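Local coordinates for protein transaminase (Bacillus megaterium, PDB 5G0A) that probably transfers amino groups between amines and carbonyl compounds with S selectivity, using pyridoxal-5'-phosphate as its cofactor, at residues V142-D147 against P193-F198; P247-I252 against Q285-Q290. One frame throughout, in Å; residues are numbered along the deposited sequence.

Contact 1: V142-D147 against P193-F198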
ATOM      1  N   VAL B 142       3.760   0.852  15.238  1.00 21.12           N
ATOM      2  CA  VAL B 142       3.783  -0.499  15.794  1.00 21.85           C
ATOM      3  C   VAL B 142       2.601  -0.653  16.736  1.00 22.88           C
ATOM      4  O   VAL B 142       2.429   0.148  17.677  1.00 25.35           O
ATOM      5  CB  VAL B 142       5.093  -0.735  16.583  1.00 23.03           C
ATOM      6  CG1 VAL B 142       5.094  -2.128  17.203  1.00 24.27           C
ATOM      7  CG2 VAL B 142       6.290  -0.531  15.673  1.00 22.61           C
ATOM      8  N   THR B 143       1.802  -1.686  16.464  1.00 22.58           N
ATOM      9  CA  THR B 143       0.706  -2.087  17.339  1.00 22.23           C
ATOM     10  C   THR B 143       0.974  -3.505  17.877  1.00 22.89           C
ATOM     11  O   THR B 143       2.072  -4.060  17.669  1.00 25.83           O
ATOM     12  CB  THR B 143      -0.615  -2.033  16.559  1.00 21.97           C
ATOM     13  OG1 THR B 143      -1.713  -2.108  17.478  1.00 22.84           O
ATOM     14  CG2 THR B 143      -0.679  -3.184  15.508  1.00 22.39           C
ATOM     15  N   ARG B 144       0.018  -4.084  18.603  1.00 23.45           N
ATOM     16  CA  ARG B 144       0.182  -5.452  19.119  1.00 24.87           C
ATOM     17  C   ARG B 144      -0.957  -6.353  18.675  1.00 26.28           C
ATOM     18  O   ARG B 144      -2.090  -5.903  18.529  1.00 24.37           O
ATOM     19  CB  ARG B 144       0.274  -5.490  20.663  1.00 26.05           C
ATOM     20  CG  ARG B 144       1.484  -4.754  21.256  1.00 23.77           C
ATOM     21  CD  ARG B 144       1.199  -3.271  21.538  1.00 24.14           C
ATOM     22  NE  ARG B 144      -0.087  -3.108  22.237  1.00 23.11           N
ATOM     23  CZ  ARG B 144      -0.290  -3.361  23.530  1.00 23.77           C
ATOM     24  NH1 ARG B 144       0.718  -3.774  24.311  1.00 25.60           N
ATOM     25  NH2 ARG B 144      -1.509  -3.216  24.053  1.00 23.67           N
ATOM     26  N   GLU B 145      -0.654  -7.639  18.521  1.00 27.44           N
ATOM     27  CA  GLU B 145      -1.678  -8.671  18.363  1.00 27.83           C
ATOM     28  C   GLU B 145      -2.779  -8.471  19.414  1.00 28.91           C
ATOM     29  O   GLU B 145      -2.474  -8.241  20.581  1.00 27.92           O
ATOM     30  CB  GLU B 145      -1.069 -10.083  18.510  1.00 31.65           C
ATOM     31  CG  GLU B 145      -2.064 -11.160  18.075  1.00 36.17           C
ATOM     32  CD  GLU B 145      -1.686 -12.593  18.422  1.00 44.18           C
ATOM     33  OE1 GLU B 145      -0.848 -12.821  19.320  1.00 49.51           O
ATOM     34  OE2 GLU B 145      -2.251 -13.506  17.781  1.00 44.93           O
ATOM     35  N   HIS B 146      -4.030  -8.564  18.966  1.00 26.93           N
ATOM     36  CA  HIS B 146      -5.251  -8.418  19.772  1.00 26.82           C
ATOM     37  C   HIS B 146      -5.603  -7.000  20.226  1.00 26.21           C
ATOM     38  O   HIS B 146      -6.600  -6.831  20.948  1.00 26.57           O
ATOM     39  CB  HIS B 146      -5.274  -9.357  20.994  1.00 28.99           C
ATOM     40  CG  HIS B 146      -4.913 -10.778  20.683  1.00 31.81           C
ATOM     41  ND1 HIS B 146      -5.407 -11.455  19.590  1.00 35.09           N
ATOM     42  CD2 HIS B 146      -4.122 -11.657  21.345  1.00 33.04           C
ATOM     43  CE1 HIS B 146      -4.929 -12.692  19.588  1.00 33.31           C
ATOM     44  NE2 HIS B 146      -4.150 -12.837  20.639  1.00 37.02           N
ATOM     45  N   ASP B 147      -4.840  -5.990  19.804  1.00 23.16           N
ATOM     46  CA  ASP B 147      -5.205  -4.612  20.145  1.00 24.46           C
ATOM     47  C   ASP B 147      -6.462  -4.233  19.380  1.00 25.16           C
ATOM     48  O   ASP B 147      -6.637  -4.625  18.227  1.00 24.53           O
ATOM     49  CB  ASP B 147      -4.115  -3.602  19.759  1.00 23.22           C
ATOM     50  CG  ASP B 147      -3.098  -3.368  20.853  1.00 23.93           C
ATOM     51  OD1 ASP B 147      -3.055  -4.145  21.827  1.00 25.17           O
ATOM     52  OD2 ASP B 147      -2.363  -2.359  20.759  1.00 23.53           O
ATOM     53  N   PRO B 193       4.261  -8.551  19.247  1.00 27.98           N
ATOM     54  CA  PRO B 193       3.551  -9.540  20.073  1.00 28.62           C
ATOM     55  C   PRO B 193       2.668  -8.906  21.148  1.00 28.02           C
ATOM     56  O   PRO B 193       2.945  -7.811  21.630  1.00 28.13           O
ATOM     57  CB  PRO B 193       4.671 -10.369  20.722  1.00 30.35           C
ATOM     58  CG  PRO B 193       5.967  -9.729  20.339  1.00 29.88           C
ATOM     59  CD  PRO B 193       5.727  -8.738  19.245  1.00 29.68           C
ATOM     60  N   SER B 194       1.595  -9.588  21.502  1.00 29.17           N
ATOM     61  CA  SER B 194       0.812  -9.152  22.641  1.00 32.48           C
ATOM     62  C   SER B 194       1.674  -9.291  23.915  1.00 32.73           C
ATOM     63  O   SER B 194       2.596 -10.125  23.960  1.00 32.40           O
ATOM     64  CB  SER B 194      -0.462  -9.989  22.743  1.00 35.75           C
ATOM     65  OG  SER B 194      -0.164 -11.324  23.055  1.00 41.04           O
ATOM     66  N   PRO B 195       1.375  -8.492  24.950  1.00 34.51           N
ATOM     67  CA  PRO B 195       2.113  -8.622  26.209  1.00 35.83           C
ATOM     68  C   PRO B 195       2.039 -10.009  26.849  1.00 38.39           C
ATOM     69  O   PRO B 195       2.912 -10.357  27.641  1.00 43.17           O
ATOM     70  CB  PRO B 195       1.408  -7.615  27.127  1.00 36.52           C
ATOM     71  CG  PRO B 195       0.843  -6.606  26.204  1.00 36.14           C
ATOM     72  CD  PRO B 195       0.388  -7.391  25.005  1.00 33.65           C
ATOM     73  N   ASN B 196       1.007 -10.781  26.521  1.00 40.89           N
ATOM     74  CA  ASN B 196       0.765 -12.083  27.149  1.00 43.92           C
ATOM     75  C   ASN B 196       1.206 -13.277  26.303  1.00 46.24           C
ATOM     76  O   ASN B 196       0.875 -14.420  26.620  1.00 43.75           O
ATOM     77  CB  ASN B 196      -0.722 -12.241  27.495  1.00 44.83           C
ATOM     78  CG  ASN B 196      -1.105 -11.557  28.800  1.00 50.36           C
ATOM     79  OD1 ASN B 196      -0.255 -11.038  29.531  1.00 51.36           O
ATOM     80  ND2 ASN B 196      -2.398 -11.568  29.106  1.00 48.38           N
ATOM     81  N   MET B 197       1.941 -13.007  25.230  1.00 45.37           N
ATOM     82  CA  MET B 197       2.178 -14.010  24.188  1.00 50.98           C
ATOM     83  C   MET B 197       3.113 -15.149  24.599  1.00 50.66           C
ATOM     84  O   MET B 197       2.894 -16.299  24.204  1.00 53.38           O
ATOM     85  CB  MET B 197       2.694 -13.335  22.910  1.00 52.67           C
ATOM     86  CG  MET B 197       2.473 -14.151  21.648  1.00 60.07           C
ATOM     87  SD  MET B 197       2.408 -13.130  20.164  1.00 68.22           S
ATOM     88  CE  MET B 197       2.092 -14.384  18.920  1.00 68.80           C
ATOM     89  N   PHE B 198       4.147 -14.831  25.375  1.00 47.52           N
ATOM     90  CA  PHE B 198       5.125 -15.835  25.802  1.00 47.25           C
ATOM     91  C   PHE B 198       5.012 -16.176  27.289  1.00 49.33           C
ATOM     92  O   PHE B 198       5.622 -15.514  28.129  1.00 49.38           O
ATOM     93  CB  PHE B 198       6.538 -15.360  25.476  1.00 46.55           C
ATOM     94  CG  PHE B 198       6.701 -14.910  24.050  1.00 47.76           C
ATOM     95  CD1 PHE B 198       6.670 -15.835  23.009  1.00 50.31           C
ATOM     96  CD2 PHE B 198       6.845 -13.558  23.746  1.00 44.71           C
ATOM     97  CE1 PHE B 198       6.806 -15.419  21.691  1.00 50.06           C
ATOM     98  CE2 PHE B 198       6.983 -13.135  22.432  1.00 46.95           C
ATOM     99  CZ  PHE B 198       6.968 -14.066  21.406  1.00 48.82           C
TER
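Pro193 meets Arg144 through its carbonyl: its O lies 3.4 Å from Arg144 CG, so the aliphatic base of the arginine packs against the proline backbone. The contact joins the loops leaving the C-terminal ends of the adjacent parallel strands 140-144 and 189-192 of the seven-stranded sheet. The proline CB is directed away from 142-147, and the side chain packs on Tyr218 and Thr219 of helix 214-226 and on Tyr218 of the second subunit. The two backbones are nearest at Glu145 and Ser194, whose CA atoms are 5.0 Å apart, and CB of Ser194 approaches the O of Glu145 to 3.4 Å. The serine OG stays 4.1 Å from Glu145 OE1 and does not bond it. His146 flanks the same serine, its ring backed by Glu145 CG over its centre. Pro195 CG is 3.4 Å from NH1 of Arg144, the two side chains crossing at about a right angle. Arg144 is bent at chi2 (89°) and chi3 (47°), which swings NE back to its own turn. There NE donates to Asp147 OD2 over 2.8 Å in a nearly straight bond (174°), in the guanidinium plane and on the syn side of the carboxylate, while NH2 adds a weak bond to OD1 of Asp147. The type I turn of Ser194 to Met197 then brings the extended Met197 back, and its SD and CE each lie 3.4 Å from Glu145 OE1. Not one hydrogen bond spans the contact, and the buried Ser194 N has no partner in the model. The polar bonding is instead within the type II turn from Arg144 to Asp147, whose OD2 also bonds His149 of the cofactor pocket and whose OD1 bonds Gln240; this network would probably keep Arg144 and Asp147 charged while the prolines meet the arginine without bonding it.

Contact 2: P247-I252 against Q285-Q290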
ATOM      1  N   PRO B 247      -1.662  -6.931  31.153  1.00 42.17           N
ATOM      2  CA  PRO B 247      -0.252  -7.236  30.938  1.00 41.57           C
ATOM      3  C   PRO B 247       0.473  -7.563  32.247  1.00 44.87           C
ATOM      4  O   PRO B 247      -0.010  -7.202  33.321  1.00 41.34           O
ATOM      5  CB  PRO B 247       0.287  -5.930  30.363  1.00 41.96           C
ATOM      6  CG  PRO B 247      -0.548  -4.868  31.000  1.00 42.78           C
ATOM      7  CD  PRO B 247      -1.896  -5.481  31.299  1.00 42.80           C
ATOM      8  N   PRO B 248       1.639  -8.235  32.157  1.00 44.50           N
ATOM      9  CA  PRO B 248       2.512  -8.322  33.320  1.00 45.77           C
ATOM     10  C   PRO B 248       2.926  -6.915  33.704  1.00 45.39           C
ATOM     11  O   PRO B 248       3.185  -6.085  32.821  1.00 48.16           O
ATOM     12  CB  PRO B 248       3.721  -9.098  32.791  1.00 45.64           C
ATOM     13  CG  PRO B 248       3.716  -8.861  31.314  1.00 47.72           C
ATOM     14  CD  PRO B 248       2.259  -8.815  30.950  1.00 44.38           C
ATOM     15  N   TYR B 249       2.969  -6.637  35.002  1.00 42.96           N
ATOM     16  CA  TYR B 249       3.265  -5.292  35.483  1.00 40.12           C
ATOM     17  C   TYR B 249       4.389  -4.607  34.714  1.00 36.61           C
ATOM     18  O   TYR B 249       4.359  -3.401  34.519  1.00 36.57           O
ATOM     19  CB  TYR B 249       3.626  -5.296  36.980  1.00 40.53           C
ATOM     20  CG  TYR B 249       3.985  -3.909  37.444  1.00 42.32           C
ATOM     21  CD1 TYR B 249       2.986  -2.987  37.742  1.00 44.08           C
ATOM     22  CD2 TYR B 249       5.319  -3.494  37.523  1.00 46.04           C
ATOM     23  CE1 TYR B 249       3.299  -1.701  38.140  1.00 44.72           C
ATOM     24  CE2 TYR B 249       5.643  -2.201  37.910  1.00 45.47           C
ATOM     25  CZ  TYR B 249       4.626  -1.314  38.217  1.00 46.59           C
ATOM     26  OH  TYR B 249       4.918  -0.027  38.608  1.00 47.47           O
ATOM     27  N   GLU B 250       5.398  -5.379  34.313  1.00 35.02           N
ATOM     28  CA  GLU B 250       6.618  -4.817  33.771  1.00 34.70           C
ATOM     29  C   GLU B 250       6.542  -4.361  32.313  1.00 31.36           C
ATOM     30  O   GLU B 250       7.399  -3.608  31.856  1.00 29.89           O
ATOM     31  CB  GLU B 250       7.757  -5.818  33.896  1.00 41.21           C
ATOM     32  CG  GLU B 250       8.961  -5.236  34.603  1.00 48.93           C
ATOM     33  CD  GLU B 250       8.589  -4.608  35.931  1.00 52.71           C
ATOM     34  OE1 GLU B 250       8.057  -5.333  36.791  1.00 60.15           O
ATOM     35  OE2 GLU B 250       8.815  -3.386  36.110  1.00 58.39           O
ATOM     36  N   TYR B 251       5.552  -4.858  31.592  1.00 30.78           N
ATOM     37  CA  TYR B 251       5.435  -4.565  30.149  1.00 29.48           C
ATOM     38  C   TYR B 251       5.432  -3.063  29.813  1.00 28.98           C
ATOM     39  O   TYR B 251       6.254  -2.600  29.004  1.00 28.23           O
ATOM     40  CB  TYR B 251       4.210  -5.281  29.556  1.00 29.69           C
ATOM     41  CG  TYR B 251       4.057  -4.992  28.079  1.00 28.43           C
ATOM     42  CD1 TYR B 251       4.749  -5.749  27.124  1.00 27.84           C
ATOM     43  CD2 TYR B 251       3.262  -3.922  27.647  1.00 29.25           C
ATOM     44  CE1 TYR B 251       4.635  -5.468  25.758  1.00 28.67           C
ATOM     45  CE2 TYR B 251       3.131  -3.633  26.289  1.00 28.62           C
ATOM     46  CZ  TYR B 251       3.810  -4.401  25.357  1.00 29.40           C
ATOM     47  OH  TYR B 251       3.671  -4.101  24.026  1.00 27.48           O
ATOM     48  N   ILE B 252       4.522  -2.304  30.429  1.00 27.27           N
ATOM     49  CA  ILE B 252       4.390  -0.877  30.123  1.00 27.51           C
ATOM     50  C   ILE B 252       5.648  -0.061  30.482  1.00 27.69           C
ATOM     51  O   ILE B 252       6.146   0.700  29.658  1.00 27.62           O
ATOM     52  CB  ILE B 252       3.072  -0.269  30.709  1.00 27.14           C
ATOM     53  CG1 ILE B 252       1.842  -0.835  29.964  1.00 28.22           C
ATOM     54  CG2 ILE B 252       3.099   1.260  30.646  1.00 28.87           C
ATOM     55  CD1 ILE B 252       1.768  -0.456  28.464  1.00 27.82           C
ATOM     56  N   GLN B 285      -1.467   5.312  34.468  1.00 25.48           N
ATOM     57  CA  GLN B 285      -1.018   5.807  35.788  1.00 25.76           C
ATOM     58  C   GLN B 285      -0.733   4.713  36.808  1.00 28.07           C
ATOM     59  O   GLN B 285      -0.099   4.972  37.846  1.00 29.12           O
ATOM     60  CB  GLN B 285      -2.005   6.829  36.357  1.00 25.68           C
ATOM     61  CG  GLN B 285      -2.042   8.088  35.508  1.00 25.11           C
ATOM     62  CD  GLN B 285      -3.050   9.107  35.989  1.00 24.87           C
ATOM     63  OE1 GLN B 285      -4.200   8.778  36.313  1.00 26.04           O
ATOM     64  NE2 GLN B 285      -2.625  10.350  36.039  1.00 26.67           N
ATOM     65  N   HIS B 286      -1.199   3.503  36.533  1.00 27.22           N
ATOM     66  CA  HIS B 286      -0.792   2.357  37.352  1.00 29.33           C
ATOM     67  C   HIS B 286       0.683   2.003  37.227  1.00 32.03           C
ATOM     68  O   HIS B 286       1.202   1.268  38.075  1.00 29.90           O
ATOM     69  CB  HIS B 286      -1.633   1.130  37.032  1.00 28.07           C
ATOM     70  CG  HIS B 286      -3.060   1.272  37.440  1.00 31.24           C
ATOM     71  ND1 HIS B 286      -3.501   0.992  38.719  1.00 30.00           N
ATOM     72  CD2 HIS B 286      -4.143   1.705  36.752  1.00 32.12           C
ATOM     73  CE1 HIS B 286      -4.802   1.218  38.790  1.00 33.96           C
ATOM     74  NE2 HIS B 286      -5.215   1.664  37.612  1.00 32.04           N
ATOM     75  N   TYR B 287       1.356   2.533  36.193  1.00 30.39           N
ATOM     76  CA  TYR B 287       2.696   2.041  35.810  1.00 30.30           C
ATOM     77  C   TYR B 287       3.873   3.000  36.016  1.00 30.06           C
ATOM     78  O   TYR B 287       5.005   2.692  35.623  1.00 31.66           O
ATOM     79  CB  TYR B 287       2.655   1.485  34.360  1.00 28.91           C
ATOM     80  CG  TYR B 287       1.618   0.405  34.242  1.00 31.67           C
ATOM     81  CD1 TYR B 287       1.890  -0.885  34.704  1.00 35.45           C
ATOM     82  CD2 TYR B 287       0.322   0.688  33.770  1.00 30.77           C
ATOM     83  CE1 TYR B 287       0.930  -1.874  34.658  1.00 35.11           C
ATOM     84  CE2 TYR B 287      -0.641  -0.298  33.726  1.00 32.71           C
ATOM     85  CZ  TYR B 287      -0.325  -1.571  34.171  1.00 34.27           C
ATOM     86  OH  TYR B 287      -1.262  -2.552  34.137  1.00 36.88           O
ATOM     87  N   GLY B 288       3.622   4.157  36.612  1.00 29.16           N
ATOM     88  CA  GLY B 288       4.714   5.081  36.976  1.00 31.66           C
ATOM     89  C   GLY B 288       5.411   5.760  35.805  1.00 33.76           C
ATOM     90  O   GLY B 288       6.568   6.183  35.918  1.00 34.28           O
ATOM     91  N   VAL B 289       4.701   5.869  34.673  1.00 30.55           N
ATOM     92  CA  VAL B 289       5.270   6.425  33.455  1.00 31.05           C
ATOM     93  C   VAL B 289       4.347   7.457  32.823  1.00 30.54           C
ATOM     94  O   VAL B 289       3.222   7.676  33.278  1.00 29.68           O
ATOM     95  CB  VAL B 289       5.630   5.332  32.409  1.00 32.78           C
ATOM     96  CG1 VAL B 289       6.836   4.525  32.865  1.00 36.06           C
ATOM     97  CG2 VAL B 289       4.437   4.416  32.113  1.00 35.45           C
ATOM     98  N   GLN B 290       4.851   8.126  31.796  1.00 28.57           N
ATOM     99  CA  GLN B 290       4.084   9.151  31.110  1.00 27.89           C
ATOM    100  C   GLN B 290       4.274   8.909  29.612  1.00 27.88           C
ATOM    101  O   GLN B 290       5.408   8.697  29.150  1.00 27.97           O
ATOM    102  CB  GLN B 290       4.543  10.554  31.527  1.00 29.78           C
ATOM    103  CG  GLN B 290       4.117  10.897  32.968  1.00 30.18           C
ATOM    104  CD  GLN B 290       4.562  12.266  33.470  1.00 30.90           C
ATOM    105  OE1 GLN B 290       4.706  13.217  32.710  1.00 30.73           O
ATOM    106  NE2 GLN B 290       4.759  12.368  34.790  1.00 33.41           N
TER
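Tyr287 presents the two faces of its ring to different neighbours. Ile252 covers one: its CB stands 4.3 Å from the ring centroid and 25° off the normal, a CH-pi contact, with the isoleucine crossing the tyrosine at about a right angle. On the opposite face His286, from the same segment, lays its CB toward the rim. The ring of Tyr249 lies obliquely beside that of Tyr287. The two tyrosines slide past each other in opposite directions, planes at 37° and centroids 5.5 Å apart, and Tyr249 CE1 comes within 3.8 Å of Tyr287 CD1. The O of Tyr249 approaches the same CD1 at 3.5 Å. This packing sits in the large domain of a fold type I aminotransferase, where the 247-252 segment leads into helix 251-262 of the beta-alpha-beta crossover between strands 231-236 and 265-269, and the 285-290 segment leads on toward strand 293-296. An alanine in place of Tyr287 would probably leave Ile252 CB without an aromatic face and Tyr249 without its ring partner, opening a gap between the segments. Tyr249, its CG anti to the backbone N (chi1 178°), also turns an edge to the O of His286, near the ring plane. Ile252 CG2 touches both CB of Tyr287 and CG2 of Val289, each at 3.7 Å, and Trp266 of strand 265-269 packs against both aliphatic residues. Pro247 CG reaches the phenol end of Tyr287, 4.0 Å from its OH.

Contact 1 closes along the chain before contact 2 opens, and their centres lie 15 Å apart in the same aminotransferase class-III region. Both adjoin the seven-stranded mixed sheet: contact 1 follows the neighbouring parallel strands 140-144 and 189-192, whereas contact 2 joins the approach to helix 251-262 with the loop before strand 293-296. Contact 1 thus lies at the 189-192 edge of the sheet and contact 2 nearer its middle, by strands 265-269 and 293-296. A probable hydrogen bond from Arg144 NH1 to Tyr251 OH, 3.0 Å long, joins them, and Pro195 and Pro248 pack alongside. Contact 1 is nearer the cofactor and reaches the second subunit; contact 2 is touched by no other chain.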